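Local coordinates for protein pentalenene synthase (Streptomyces chartreusis NRRL 3882, PDB 6Q4S) that probably cyclises (2E,6E)-farnesyl diphosphate to the bicyclic sesquiterpene alcohol 7-epi-alpha-eudesmol, with magnesium as cofactor, at residues A216-F221 with H303-N308; L9-P14 with E269-Q274; E20-R25 with D64-L69. All coordinates share one frame; numbering follows the deposited sequence.

Contact 1 of 3, residues A216-F221 with H303-N308; sequences ADTIGF and HWINGN
Two flat groups, the indole of Trp304 and the carboxamide of Asn308, meet Ile219 in the all-helical core of a class I terpene synthase. Ile219 CD1 lies oblique to the indole, and its nearest side-chain atom on that residue is Trp304 CB, at 4.2 Å; elsewhere the ring meets Tyr58 with their planes about 75° apart. Phe221 turns one ring face to its own helix, with Asp217 O 3.2 Å above the plane, toward the rim. Segments 216-221 and 303-308, on helices 206-228 and 288-313, run almost parallel, their axes 12° apart and 9.9 Å from each other at closest approach, and Ile219 makes most of the contact between them. A beta-branched side chain suits the place because its two arms serve different partners. With CG2 anti to the backbone N, that methyl packs on Asn308 ND2 at 3.6 Å, while CD1 reaches the backbone of the other helix, 3.9 Å from Ile305 N. The same Asn308 ND2 is hydrogen-bonded to Asn223 OD1. Asn223 is a probable magnesium ligand, so Asn308 stands as a second-shell residue likely to help orient it. Ile183 of helix 183-194 covers both Ile219 and Trp304. Thr218 splits its duties: OG1 bonds back to Leu214 O, leaving Thr218 CG2 to touch Ile305 CG2 at 4.2 Å.

Contact 2 of 3, residues L9-P14 with E269-Q274; sequences LPFDTP and EYLELQ
Phe11 points the CE1–CZ end of its ring at helix 252-284, where Tyr270 and Leu271 receive it. Phe11 CZ lies 3.9 Å from Tyr270 CE2, the two aromatic side chains crossing at a slant, and 4.0 Å from Leu271 CD2. The Gln274 side chain also passes the phenyl ring at a slant, with amide and ring planes 75° apart. Beside this group Pro10 and Leu271 meet tip to tip, Pro10 CG at 3.6 Å from Leu271 CD1, so that the forked leucine gives one methyl mainly to the proline and offers the other to both proline and phenyl ring. Leucine suits the helix surface because CG, anti to the carbonyl carbon (chi1 -63°), carries this fork out to the loop. The contact lays the irregular N-terminal segment, ahead of helix 19-32, across the outside of the all-helical terpene synthase fold. An alanine in place of Phe11 would probably leave a gap between loop and helix and deprive Tyr270 of its aromatic neighbour on this side. What places Phe11 is partly the chain itself: at Pro10 it makes an inverse gamma turn, closed by a weak bond from Phe11 N to Leu9 O. On either side of Phe11 in sequence, Leu9 rests on Asn306 and Tyr309, and Thr13 on His303 and Asn306. Behind the receiving helix lies helix 206-228, whose Met211 packs against Tyr270 and Leu273 and whose Arg210 forms a salt bridge with Glu269.

Contact 3 of 3, residues E20-R25 with D64-L69; sequences EYARAR and DDMVVL
Ala22 and Val67 bring two helices close together, their CA atoms only 4.8 Å apart. Ala22 CB fits between Met66 CG, at 3.6 Å, and Val67 CG2, at 3.7 Å; a methyl group is small enough to let the axes of the short segments approach to 8.6 Å. They cross at -49°, close to a value common in ridges-into-grooves packing of helices. Met66 CG stands anti to the backbone N (chi1 -177°) and thus meets the alanine, but the thioether bends away beyond it. Val67 is shared more widely, since CG2 also touches the aliphatic part of Arg25 at CD, 3.8 Å away. Long arginine chains suit such a margin, covering an apolar neighbour while the guanidinium extends beyond it. There the Arg25 guanidinium turns one face to Tyr21 OH, which sits 3.1 Å above its centre. The same hydroxyl gives a weak, 3.5 Å hydrogen bond to Asp64 OD1, which lies at the tyrosine's edge. On another side of helix 19-32, Arg23 grips Glu20 side-on, NE and NH2 each taking one carboxylate oxygen, and also pairs with Asp49. Helix 63-79, which ends just before Asp80 of the DDXXD motif, is flanked in turn by helix 50-57, whose Ala54 touches Met66, by helix 118-131, where Tyr129 and Leu130 meet Val68 and Leu69 respectively, and by helix 183-194, whose Arg192 forms a salt bridge with Asp65.

Contact 1 is core, every touching residue buried near the middle of the chain and close to the probable magnesium site; contact 2 lies at the surface and contact 3 is partly buried, both about 18 Å from the chain centre. Contacts 1 and 2 adjoin: Phe11 CE2 packs 3.8 Å from Ile305 CG2, and the loop of contact 2 lies against helix 288-313 of contact 1. Contact 3 joins different helices and touches neither. Branched aliphatics, an indole and an amide make contact 1; a proline, a leucine and aromatic rings make contact 2. Contact 3 has an apolar centre of alanine, valine and methionine and, alone of the three, a weak hydrogen bond across its edge.

Contact 1 of 3, residues A216-F221 with H303-N308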
ATOM      1  N   ALA A 216       6.526  17.224  -6.131  1.00 29.77           N
ATOM      2  CA  ALA A 216       7.120  16.164  -6.925  1.00 28.07           C
ATOM      3  C   ALA A 216       7.423  16.671  -8.380  1.00 31.62           C
ATOM      4  O   ALA A 216       8.479  16.377  -8.975  1.00 28.68           O
ATOM      5  CB  ALA A 216       6.199  14.989  -6.977  1.00 31.69           C
ATOM      6  N   ASP A 217       6.511  17.446  -8.932  1.00 33.85           N
ATOM      7  CA  ASP A 217       6.772  18.041 -10.303  1.00 35.06           C
ATOM      8  C   ASP A 217       8.035  18.880 -10.293  1.00 31.92           C
ATOM      9  O   ASP A 217       8.933  18.681 -11.110  1.00 34.93           O
ATOM     10  CB  ASP A 217       5.621  18.916 -10.773  1.00 37.03           C
ATOM     11  CG  ASP A 217       4.351  18.125 -11.019  1.00 42.50           C
ATOM     12  OD1 ASP A 217       4.410  16.866 -11.185  1.00 42.64           O
ATOM     13  OD2 ASP A 217       3.284  18.762 -11.007  1.00 44.04           O
ATOM     14  N   THR A 218       8.096  19.793  -9.330  1.00 32.62           N
ATOM     15  CA  THR A 218       9.150  20.753  -9.231  1.00 31.67           C
ATOM     16  C   THR A 218      10.416  20.049  -9.139  1.00 30.04           C
ATOM     17  O   THR A 218      11.335  20.327  -9.872  1.00 37.34           O
ATOM     18  CB  THR A 218       8.953  21.630  -7.997  1.00 33.63           C
ATOM     19  OG1 THR A 218       7.720  22.322  -8.105  1.00 35.43           O
ATOM     20  CG2 THR A 218      10.076  22.637  -7.819  1.00 38.84           C
ATOM     21  N   ILE A 219      10.510  19.084  -8.241  1.00 32.77           N
ATOM     22  CA  ILE A 219      11.780  18.381  -8.056  1.00 30.23           C
ATOM     23  C   ILE A 219      12.140  17.530  -9.248  1.00 31.38           C
ATOM     24  O   ILE A 219      13.292  17.501  -9.630  1.00 30.60           O
ATOM     25  CB  ILE A 219      11.791  17.534  -6.754  1.00 30.74           C
ATOM     26  CG1 ILE A 219      11.743  18.461  -5.572  1.00 34.46           C
ATOM     27  CG2 ILE A 219      13.040  16.630  -6.702  1.00 30.39           C
ATOM     28  CD1 ILE A 219      11.180  17.795  -4.324  1.00 37.74           C
ATOM     29  N   GLY A 220      11.163  16.856  -9.863  1.00 31.28           N
ATOM     30  CA  GLY A 220      11.503  15.990 -11.039  1.00 31.31           C
ATOM     31  C   GLY A 220      12.001  16.840 -12.211  1.00 30.30           C
ATOM     32  O   GLY A 220      12.950  16.467 -12.912  1.00 31.41           O
ATOM     33  N   PHE A 221      11.368  17.988 -12.392  1.00 30.10           N
ATOM     34  CA  PHE A 221      11.755  18.905 -13.508  1.00 32.22           C
ATOM     35  C   PHE A 221      13.133  19.562 -13.244  1.00 32.60           C
ATOM     36  O   PHE A 221      13.949  19.671 -14.158  1.00 32.32           O
ATOM     37  CB  PHE A 221      10.714  19.975 -13.695  1.00 31.49           C
ATOM     38  CG  PHE A 221       9.364  19.477 -14.217  1.00 32.86           C
ATOM     39  CD1 PHE A 221       9.159  18.211 -14.759  1.00 35.10           C
ATOM     40  CD2 PHE A 221       8.284  20.324 -14.132  1.00 37.97           C
ATOM     41  CE1 PHE A 221       7.874  17.796 -15.184  1.00 36.87           C
ATOM     42  CE2 PHE A 221       7.012  19.924 -14.552  1.00 38.90           C
ATOM     43  CZ  PHE A 221       6.811  18.689 -15.083  1.00 37.62           C
ATOM     44  N   HIS A 303      12.000  21.220   2.970  1.00 35.09           N
ATOM     45  CA  HIS A 303      13.299  20.610   3.083  1.00 31.48           C
ATOM     46  C   HIS A 303      13.647  19.829   1.842  1.00 29.49           C
ATOM     47  O   HIS A 303      14.837  19.753   1.473  1.00 29.49           O
ATOM     48  CB  HIS A 303      13.434  19.707   4.354  1.00 32.86           C
ATOM     49  CG  HIS A 303      13.145  20.424   5.649  1.00 40.93           C
ATOM     50  ND1 HIS A 303      12.584  19.803   6.746  1.00 39.39           N
ATOM     51  CD2 HIS A 303      13.338  21.719   6.010  1.00 41.13           C
ATOM     52  CE1 HIS A 303      12.409  20.689   7.707  1.00 43.33           C
ATOM     53  NE2 HIS A 303      12.839  21.863   7.278  1.00 41.28           N
ATOM     54  N   TRP A 304      12.631  19.180   1.237  1.00 28.02           N
ATOM     55  CA  TRP A 304      12.911  18.395   0.065  1.00 30.96           C
ATOM     56  C   TRP A 304      13.200  19.291  -1.171  1.00 30.81           C
ATOM     57  O   TRP A 304      14.162  19.056  -1.903  1.00 33.49           O
ATOM     58  CB  TRP A 304      11.796  17.371  -0.204  1.00 31.23           C
ATOM     59  CG  TRP A 304      12.289  16.091   0.193  1.00 29.87           C
ATOM     60  CD1 TRP A 304      12.069  15.421   1.422  1.00 33.71           C
ATOM     61  CD2 TRP A 304      13.236  15.319  -0.516  1.00 30.21           C
ATOM     62  NE1 TRP A 304      12.806  14.278   1.460  1.00 33.73           N
ATOM     63  CE2 TRP A 304      13.532  14.166   0.299  1.00 34.66           C
ATOM     64  CE3 TRP A 304      13.860  15.459  -1.765  1.00 30.93           C
ATOM     65  CZ2 TRP A 304      14.418  13.185  -0.095  1.00 34.07           C
ATOM     66  CZ3 TRP A 304      14.767  14.453  -2.173  1.00 35.31           C
ATOM     67  CH2 TRP A 304      15.016  13.316  -1.326  1.00 37.55           C
ATOM     68  N   ILE A 305      12.319  20.234  -1.434  1.00 32.82           N
ATOM     69  CA  ILE A 305      12.502  21.115  -2.601  1.00 34.84           C
ATOM     70  C   ILE A 305      13.838  21.863  -2.480  1.00 34.88           C
ATOM     71  O   ILE A 305      14.686  21.772  -3.393  1.00 32.96           O
ATOM     72  CB  ILE A 305      11.359  22.133  -2.753  1.00 36.39           C
ATOM     73  CG1 ILE A 305      10.039  21.437  -2.968  1.00 37.10           C
ATOM     74  CG2 ILE A 305      11.699  23.076  -3.924  1.00 41.72           C
ATOM     75  CD1 ILE A 305       8.817  22.345  -2.836  1.00 42.39           C
ATOM     76  N   ASN A 306      14.103  22.469  -1.307  1.00 36.15           N
ATOM     77  CA  ASN A 306      15.327  23.279  -1.147  1.00 34.76           C
ATOM     78  C   ASN A 306      16.584  22.483  -1.034  1.00 37.40           C
ATOM     79  O   ASN A 306      17.619  22.782  -1.718  1.00 37.60           O
ATOM     80  CB  ASN A 306      15.200  24.218  -0.001  1.00 37.57           C
ATOM     81  CG  ASN A 306      16.127  25.435  -0.157  1.00 44.62           C
ATOM     82  OD1 ASN A 306      16.101  26.139  -1.177  1.00 40.16           O
ATOM     83  ND2 ASN A 306      16.950  25.672   0.854  1.00 39.56           N
ATOM     84  N   GLY A 307      16.491  21.388  -0.276  1.00 37.40           N
ATOM     85  CA  GLY A 307      17.643  20.563  -0.027  1.00 38.83           C
ATOM     86  C   GLY A 307      18.085  19.814  -1.238  1.00 31.74           C
ATOM     87  O   GLY A 307      19.289  19.593  -1.481  1.00 30.72           O
ATOM     88  N   ASN A 308      17.111  19.331  -1.998  1.00 35.60           N
ATOM     89  CA  ASN A 308      17.460  18.659  -3.242  1.00 34.34           C
ATOM     90  C   ASN A 308      18.202  19.647  -4.176  1.00 35.69           C
ATOM     91  O   ASN A 308      19.192  19.300  -4.754  1.00 36.21           O
ATOM     92  CB  ASN A 308      16.236  18.090  -3.981  1.00 38.31           C
ATOM     93  CG  ASN A 308      16.647  17.339  -5.266  1.00 37.93           C
ATOM     94  OD1 ASN A 308      17.293  16.298  -5.225  1.00 38.39           O
ATOM     95  ND2 ASN A 308      16.371  17.939  -6.383  1.00 37.51           N
TER

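Contact 2 of 3, residues L9-P14 with E269-Q274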
ATOM      1  N   LEU A   9      15.118  30.122  -4.870  1.00 53.51           N
ATOM      2  CA  LEU A   9      13.985  29.584  -4.136  1.00 51.32           C
ATOM      3  C   LEU A   9      13.732  30.446  -2.916  1.00 49.84           C
ATOM      4  O   LEU A   9      14.681  30.913  -2.339  1.00 56.48           O
ATOM      5  CB  LEU A   9      14.342  28.141  -3.721  1.00 53.36           C
ATOM      6  CG  LEU A   9      14.672  27.194  -4.900  1.00 53.26           C
ATOM      7  CD1 LEU A   9      15.010  25.758  -4.457  1.00 51.45           C
ATOM      8  CD2 LEU A   9      13.470  27.188  -5.845  1.00 58.07           C
ATOM      9  N   PRO A  10      12.466  30.668  -2.518  1.00 46.85           N
ATOM     10  CA  PRO A  10      12.172  31.413  -1.289  1.00 49.43           C
ATOM     11  C   PRO A  10      12.116  30.534  -0.023  1.00 54.13           C
ATOM     12  O   PRO A  10      11.131  30.580   0.701  1.00 67.73           O
ATOM     13  CB  PRO A  10      10.770  31.975  -1.579  1.00 48.40           C
ATOM     14  CG  PRO A  10      10.125  30.868  -2.339  1.00 48.31           C
ATOM     15  CD  PRO A  10      11.222  30.355  -3.252  1.00 45.87           C
ATOM     16  N   PHE A  11      13.115  29.692   0.212  1.00 54.19           N
ATOM     17  CA  PHE A  11      13.154  28.865   1.421  1.00 52.57           C
ATOM     18  C   PHE A  11      14.506  29.109   2.024  1.00 46.74           C
ATOM     19  O   PHE A  11      15.443  29.413   1.313  1.00 48.46           O
ATOM     20  CB  PHE A  11      13.013  27.353   1.108  1.00 48.89           C
ATOM     21  CG  PHE A  11      11.835  27.006   0.255  1.00 43.41           C
ATOM     22  CD1 PHE A  11      10.553  27.165   0.724  1.00 41.43           C
ATOM     23  CD2 PHE A  11      12.005  26.501  -1.036  1.00 45.88           C
ATOM     24  CE1 PHE A  11       9.454  26.863  -0.073  1.00 41.48           C
ATOM     25  CE2 PHE A  11      10.907  26.188  -1.819  1.00 39.01           C
ATOM     26  CZ  PHE A  11       9.623  26.364  -1.330  1.00 37.89           C
ATOM     27  N   ASP A  12      14.603  29.010   3.340  1.00 54.36           N
ATOM     28  CA  ASP A  12      15.900  28.961   4.036  1.00 58.11           C
ATOM     29  C   ASP A  12      15.782  27.719   4.916  1.00 51.92           C
ATOM     30  O   ASP A  12      14.807  27.572   5.692  1.00 53.05           O
ATOM     31  CB  ASP A  12      16.131  30.249   4.861  1.00 65.95           C
ATOM     32  CG  ASP A  12      17.490  30.283   5.531  1.00 73.20           C
ATOM     33  OD1 ASP A  12      18.462  29.747   4.950  1.00 79.15           O
ATOM     34  OD2 ASP A  12      17.592  30.867   6.635  1.00 83.69           O
ATOM     35  N   THR A  13      16.733  26.811   4.793  1.00 46.59           N
ATOM     36  CA  THR A  13      16.433  25.450   5.230  1.00 46.84           C
ATOM     37  C   THR A  13      17.628  24.887   5.995  1.00 41.39           C
ATOM     38  O   THR A  13      18.763  24.929   5.496  1.00 38.99           O
ATOM     39  CB  THR A  13      15.908  24.714   3.927  1.00 48.32           C
ATOM     40  OG1 THR A  13      14.541  24.358   4.064  1.00 50.70           O
ATOM     41  CG2 THR A  13      16.758  23.678   3.431  1.00 37.49           C
ATOM     42  N   PRO A  14      17.394  24.348   7.230  1.00 44.74           N
ATOM     43  CA  PRO A  14      18.531  23.796   7.985  1.00 42.91           C
ATOM     44  C   PRO A  14      19.194  22.548   7.390  1.00 45.68           C
ATOM     45  O   PRO A  14      18.613  21.833   6.580  1.00 42.59           O
ATOM     46  CB  PRO A  14      17.946  23.523   9.384  1.00 47.13           C
ATOM     47  CG  PRO A  14      16.458  23.609   9.260  1.00 50.06           C
ATOM     48  CD  PRO A  14      16.142  24.406   8.025  1.00 45.71           C
ATOM     49  N   GLU A 269       2.657  27.825  -8.156  1.00 39.91           N
ATOM     50  CA  GLU A 269       1.389  27.297  -7.709  1.00 41.80           C
ATOM     51  C   GLU A 269       1.571  26.653  -6.268  1.00 40.99           C
ATOM     52  O   GLU A 269       0.681  26.778  -5.426  1.00 40.21           O
ATOM     53  CB  GLU A 269       0.791  26.286  -8.686  1.00 38.99           C
ATOM     54  CG  GLU A 269      -0.625  25.841  -8.261  1.00 44.90           C
ATOM     55  CD  GLU A 269      -1.233  24.670  -9.053  1.00 48.48           C
ATOM     56  OE1 GLU A 269      -0.709  24.284 -10.118  1.00 47.10           O
ATOM     57  OE2 GLU A 269      -2.267  24.100  -8.601  1.00 54.79           O
ATOM     58  N   TYR A 270       2.679  25.951  -6.068  1.00 39.36           N
ATOM     59  CA  TYR A 270       3.076  25.404  -4.751  1.00 38.25           C
ATOM     60  C   TYR A 270       3.080  26.517  -3.682  1.00 47.24           C
ATOM     61  O   TYR A 270       2.398  26.400  -2.619  1.00 41.45           O
ATOM     62  CB  TYR A 270       4.456  24.647  -4.763  1.00 40.45           C
ATOM     63  CG  TYR A 270       4.872  24.289  -3.330  1.00 40.30           C
ATOM     64  CD1 TYR A 270       4.274  23.202  -2.653  1.00 39.78           C
ATOM     65  CD2 TYR A 270       5.744  25.089  -2.635  1.00 36.61           C
ATOM     66  CE1 TYR A 270       4.595  22.914  -1.339  1.00 42.46           C
ATOM     67  CE2 TYR A 270       6.062  24.834  -1.308  1.00 40.76           C
ATOM     68  CZ  TYR A 270       5.485  23.755  -0.649  1.00 44.86           C
ATOM     69  OH  TYR A 270       5.816  23.510   0.678  1.00 42.62           O
ATOM     70  N   LEU A 271       3.777  27.620  -3.983  1.00 45.59           N
ATOM     71  CA  LEU A 271       3.795  28.765  -3.079  1.00 42.30           C
ATOM     72  C   LEU A 271       2.418  29.378  -2.788  1.00 49.70           C
ATOM     73  O   LEU A 271       2.167  29.774  -1.637  1.00 47.50           O
ATOM     74  CB  LEU A 271       4.777  29.808  -3.565  1.00 45.50           C
ATOM     75  CG  LEU A 271       6.218  29.334  -3.604  1.00 49.53           C
ATOM     76  CD1 LEU A 271       7.121  30.375  -4.270  1.00 49.97           C
ATOM     77  CD2 LEU A 271       6.745  28.965  -2.206  1.00 51.18           C
ATOM     78  N   GLU A 272       1.523  29.426  -3.779  1.00 48.17           N
ATOM     79  CA  GLU A 272       0.118  29.885  -3.548  1.00 54.15           C
ATOM     80  C   GLU A 272      -0.639  28.953  -2.592  1.00 52.38           C
ATOM     81  O   GLU A 272      -1.459  29.399  -1.766  1.00 44.31           O
ATOM     82  CB  GLU A 272      -0.711  29.972  -4.841  1.00 56.16           C
ATOM     83  CG  GLU A 272      -0.349  31.096  -5.823  1.00 70.38           C
ATOM     84  CD  GLU A 272      -0.824  30.888  -7.293  1.00 74.10           C
ATOM     85  OE1 GLU A 272      -1.640  29.973  -7.614  1.00 71.18           O
ATOM     86  OE2 GLU A 272      -0.359  31.668  -8.169  1.00 79.75           O
ATOM     87  N   LEU A 273      -0.432  27.650  -2.733  1.00 49.81           N
ATOM     88  CA  LEU A 273      -1.147  26.702  -1.847  1.00 49.40           C
ATOM     89  C   LEU A 273      -0.533  26.795  -0.447  1.00 37.06           C
ATOM     90  O   LEU A 273      -1.240  26.751   0.562  1.00 48.66           O
ATOM     91  CB  LEU A 273      -1.134  25.288  -2.427  1.00 47.41           C
ATOM     92  CG  LEU A 273      -1.950  25.130  -3.686  1.00 48.06           C
ATOM     93  CD1 LEU A 273      -1.661  23.810  -4.363  1.00 46.85           C
ATOM     94  CD2 LEU A 273      -3.407  25.223  -3.358  1.00 51.41           C
ATOM     95  N   GLN A 274       0.765  26.962  -0.359  1.00 40.70           N
ATOM     96  CA  GLN A 274       1.373  27.227   0.943  1.00 43.52           C
ATOM     97  C   GLN A 274       0.686  28.358   1.747  1.00 51.69           C
ATOM     98  O   GLN A 274       0.457  28.229   2.947  1.00 48.93           O
ATOM     99  CB  GLN A 274       2.834  27.557   0.814  1.00 43.09           C
ATOM    100  CG  GLN A 274       3.775  26.555   1.381  1.00 40.90           C
ATOM    101  CD  GLN A 274       5.203  27.018   1.406  1.00 45.42           C
ATOM    102  OE1 GLN A 274       5.516  28.240   1.334  1.00 49.14           O
ATOM    103  NE2 GLN A 274       6.096  26.067   1.607  1.00 38.03           N
TER

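Contact 3 of 3, residues E20-R25 with D64-L69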
ATOM      1  N   GLU A  20      28.751  14.262   9.168  1.00 36.76           N
ATOM      2  CA  GLU A  20      29.994  13.453   9.207  1.00 38.11           C
ATOM      3  C   GLU A  20      29.882  12.227  10.117  1.00 33.68           C
ATOM      4  O   GLU A  20      30.369  11.146   9.769  1.00 36.19           O
ATOM      5  CB  GLU A  20      31.280  14.306   9.520  1.00 41.99           C
ATOM      6  CG  GLU A  20      31.623  15.370   8.464  1.00 48.31           C
ATOM      7  CD  GLU A  20      31.739  14.840   6.997  1.00 55.83           C
ATOM      8  OE1 GLU A  20      32.140  13.673   6.759  1.00 61.43           O
ATOM      9  OE2 GLU A  20      31.429  15.591   6.027  1.00 56.14           O
ATOM     10  N   TYR A  21      29.207  12.375  11.249  1.00 35.61           N
ATOM     11  CA  TYR A  21      29.022  11.227  12.181  1.00 36.53           C
ATOM     12  C   TYR A  21      28.310  10.045  11.422  1.00 34.03           C
ATOM     13  O   TYR A  21      28.776   8.894  11.403  1.00 33.46           O
ATOM     14  CB  TYR A  21      28.147  11.699  13.374  1.00 40.62           C
ATOM     15  CG  TYR A  21      27.654  10.569  14.223  1.00 45.76           C
ATOM     16  CD1 TYR A  21      28.465  10.011  15.211  1.00 47.40           C
ATOM     17  CD2 TYR A  21      26.396   9.997  13.992  1.00 46.69           C
ATOM     18  CE1 TYR A  21      28.004   8.958  15.995  1.00 45.20           C
ATOM     19  CE2 TYR A  21      25.947   8.922  14.750  1.00 51.95           C
ATOM     20  CZ  TYR A  21      26.772   8.401  15.745  1.00 47.16           C
ATOM     21  OH  TYR A  21      26.312   7.350  16.493  1.00 49.81           O
ATOM     22  N   ALA A  22      27.211  10.385  10.774  1.00 32.49           N
ATOM     23  CA  ALA A  22      26.359   9.369  10.077  1.00 30.56           C
ATOM     24  C   ALA A  22      26.918   8.861   8.785  1.00 32.84           C
ATOM     25  O   ALA A  22      26.862   7.633   8.498  1.00 33.83           O
ATOM     26  CB  ALA A  22      24.982   9.920   9.910  1.00 32.42           C
ATOM     27  N   ARG A  23      27.549   9.740   8.000  1.00 35.49           N
ATOM     28  CA  ARG A  23      28.287   9.320   6.790  1.00 32.67           C
ATOM     29  C   ARG A  23      29.229   8.191   7.098  1.00 37.68           C
ATOM     30  O   ARG A  23      29.303   7.213   6.381  1.00 33.55           O
ATOM     31  CB  ARG A  23      29.098  10.497   6.154  1.00 37.92           C
ATOM     32  CG  ARG A  23      29.672  10.231   4.783  1.00 39.81           C
ATOM     33  CD  ARG A  23      30.957  10.998   4.469  1.00 48.22           C
ATOM     34  NE  ARG A  23      30.739  12.425   4.556  1.00 46.27           N
ATOM     35  CZ  ARG A  23      30.165  13.142   3.591  1.00 50.85           C
ATOM     36  NH1 ARG A  23      29.700  12.559   2.494  1.00 57.53           N
ATOM     37  NH2 ARG A  23      30.011  14.440   3.740  1.00 49.14           N
ATOM     38  N   ALA A  24      30.019   8.346   8.150  1.00 36.71           N
ATOM     39  CA  ALA A  24      31.002   7.342   8.477  1.00 32.87           C
ATOM     40  C   ALA A  24      30.370   5.973   8.780  1.00 29.42           C
ATOM     41  O   ALA A  24      30.816   4.976   8.280  1.00 34.37           O
ATOM     42  CB  ALA A  24      31.870   7.817   9.679  1.00 35.03           C
ATOM     43  N   ARG A  25      29.335   5.945   9.576  1.00 31.62           N
ATOM     44  CA  ARG A  25      28.622   4.673   9.832  1.00 36.65           C
ATOM     45  C   ARG A  25      27.952   4.097   8.570  1.00 33.73           C
ATOM     46  O   ARG A  25      27.906   2.864   8.346  1.00 33.35           O
ATOM     47  CB  ARG A  25      27.583   4.908  10.914  1.00 38.78           C
ATOM     48  CG  ARG A  25      28.217   5.193  12.266  1.00 49.16           C
ATOM     49  CD  ARG A  25      27.173   5.407  13.327  1.00 63.88           C
ATOM     50  NE  ARG A  25      27.566   4.822  14.607  1.00 83.95           N
ATOM     51  CZ  ARG A  25      28.496   5.319  15.436  1.00 94.27           C
ATOM     52  NH1 ARG A  25      29.172   6.438  15.139  1.00 95.58           N
ATOM     53  NH2 ARG A  25      28.765   4.681  16.584  1.00 85.77           N
ATOM     54  N   ASP A  64      21.243   8.821  15.233  1.00 34.30           N
ATOM     55  CA  ASP A  64      21.172   7.423  14.853  1.00 36.59           C
ATOM     56  C   ASP A  64      20.172   7.273  13.658  1.00 33.67           C
ATOM     57  O   ASP A  64      20.318   6.378  12.848  1.00 35.49           O
ATOM     58  CB  ASP A  64      20.703   6.551  16.005  1.00 42.55           C
ATOM     59  CG  ASP A  64      21.725   6.467  17.157  1.00 54.38           C
ATOM     60  OD1 ASP A  64      22.966   6.464  16.921  1.00 54.34           O
ATOM     61  OD2 ASP A  64      21.238   6.363  18.296  1.00 62.13           O
ATOM     62  N   ASP A  65      19.117   8.053  13.700  1.00 32.68           N
ATOM     63  CA  ASP A  65      18.109   8.074  12.625  1.00 37.03           C
ATOM     64  C   ASP A  65      18.668   8.673  11.332  1.00 39.42           C
ATOM     65  O   ASP A  65      18.302   8.243  10.246  1.00 39.84           O
ATOM     66  CB  ASP A  65      16.903   8.858  13.064  1.00 34.13           C
ATOM     67  CG  ASP A  65      16.088   8.131  14.127  1.00 36.54           C
ATOM     68  OD1 ASP A  65      16.226   6.894  14.293  1.00 33.01           O
ATOM     69  OD2 ASP A  65      15.180   8.761  14.699  1.00 36.91           O
ATOM     70  N   MET A  66      19.637   9.569  11.437  1.00 35.79           N
ATOM     71  CA  MET A  66      20.311  10.068  10.242  1.00 33.16           C
ATOM     72  C   MET A  66      21.043   8.939   9.560  1.00 33.23           C
ATOM     73  O   MET A  66      21.018   8.811   8.314  1.00 30.02           O
ATOM     74  CB  MET A  66      21.259  11.237  10.552  1.00 33.46           C
ATOM     75  CG  MET A  66      21.934  11.832   9.331  1.00 36.85           C
ATOM     76  SD  MET A  66      20.852  12.374   7.956  1.00 40.35           S
ATOM     77  CE  MET A  66      19.978  13.595   8.810  1.00 35.77           C
ATOM     78  N   VAL A  67      21.640   8.047  10.353  1.00 30.24           N
ATOM     79  CA  VAL A  67      22.267   6.865   9.773  1.00 30.60           C
ATOM     80  C   VAL A  67      21.245   5.952   8.961  1.00 32.69           C
ATOM     81  O   VAL A  67      21.543   5.570   7.862  1.00 30.67           O
ATOM     82  CB  VAL A  67      22.974   5.967  10.819  1.00 35.21           C
ATOM     83  CG1 VAL A  67      23.646   4.801  10.078  1.00 33.57           C
ATOM     84  CG2 VAL A  67      24.071   6.769  11.554  1.00 34.73           C
ATOM     85  N   VAL A  68      20.104   5.673   9.563  1.00 36.64           N
ATOM     86  CA  VAL A  68      19.041   4.857   8.963  1.00 34.59           C
ATOM     87  C   VAL A  68      18.582   5.554   7.668  1.00 34.99           C
ATOM     88  O   VAL A  68      18.443   4.906   6.635  1.00 34.37           O
ATOM     89  CB  VAL A  68      17.884   4.728   9.960  1.00 37.42           C
ATOM     90  CG1 VAL A  68      16.615   4.120   9.308  1.00 39.93           C
ATOM     91  CG2 VAL A  68      18.312   3.868  11.127  1.00 40.23           C
ATOM     92  N   LEU A  69      18.415   6.876   7.718  1.00 32.15           N
ATOM     93  CA  LEU A  69      18.019   7.642   6.523  1.00 29.57           C
ATOM     94  C   LEU A  69      19.023   7.589   5.380  1.00 34.22           C
ATOM     95  O   LEU A  69      18.631   7.382   4.228  1.00 31.67           O
ATOM     96  CB  LEU A  69      17.556   9.041   6.866  1.00 30.51           C
ATOM     97  CG  LEU A  69      16.280   9.126   7.687  1.00 31.68           C
ATOM     98  CD1 LEU A  69      16.260  10.421   8.475  1.00 35.12           C
ATOM     99  CD2 LEU A  69      14.958   8.923   6.912  1.00 36.70           C
TER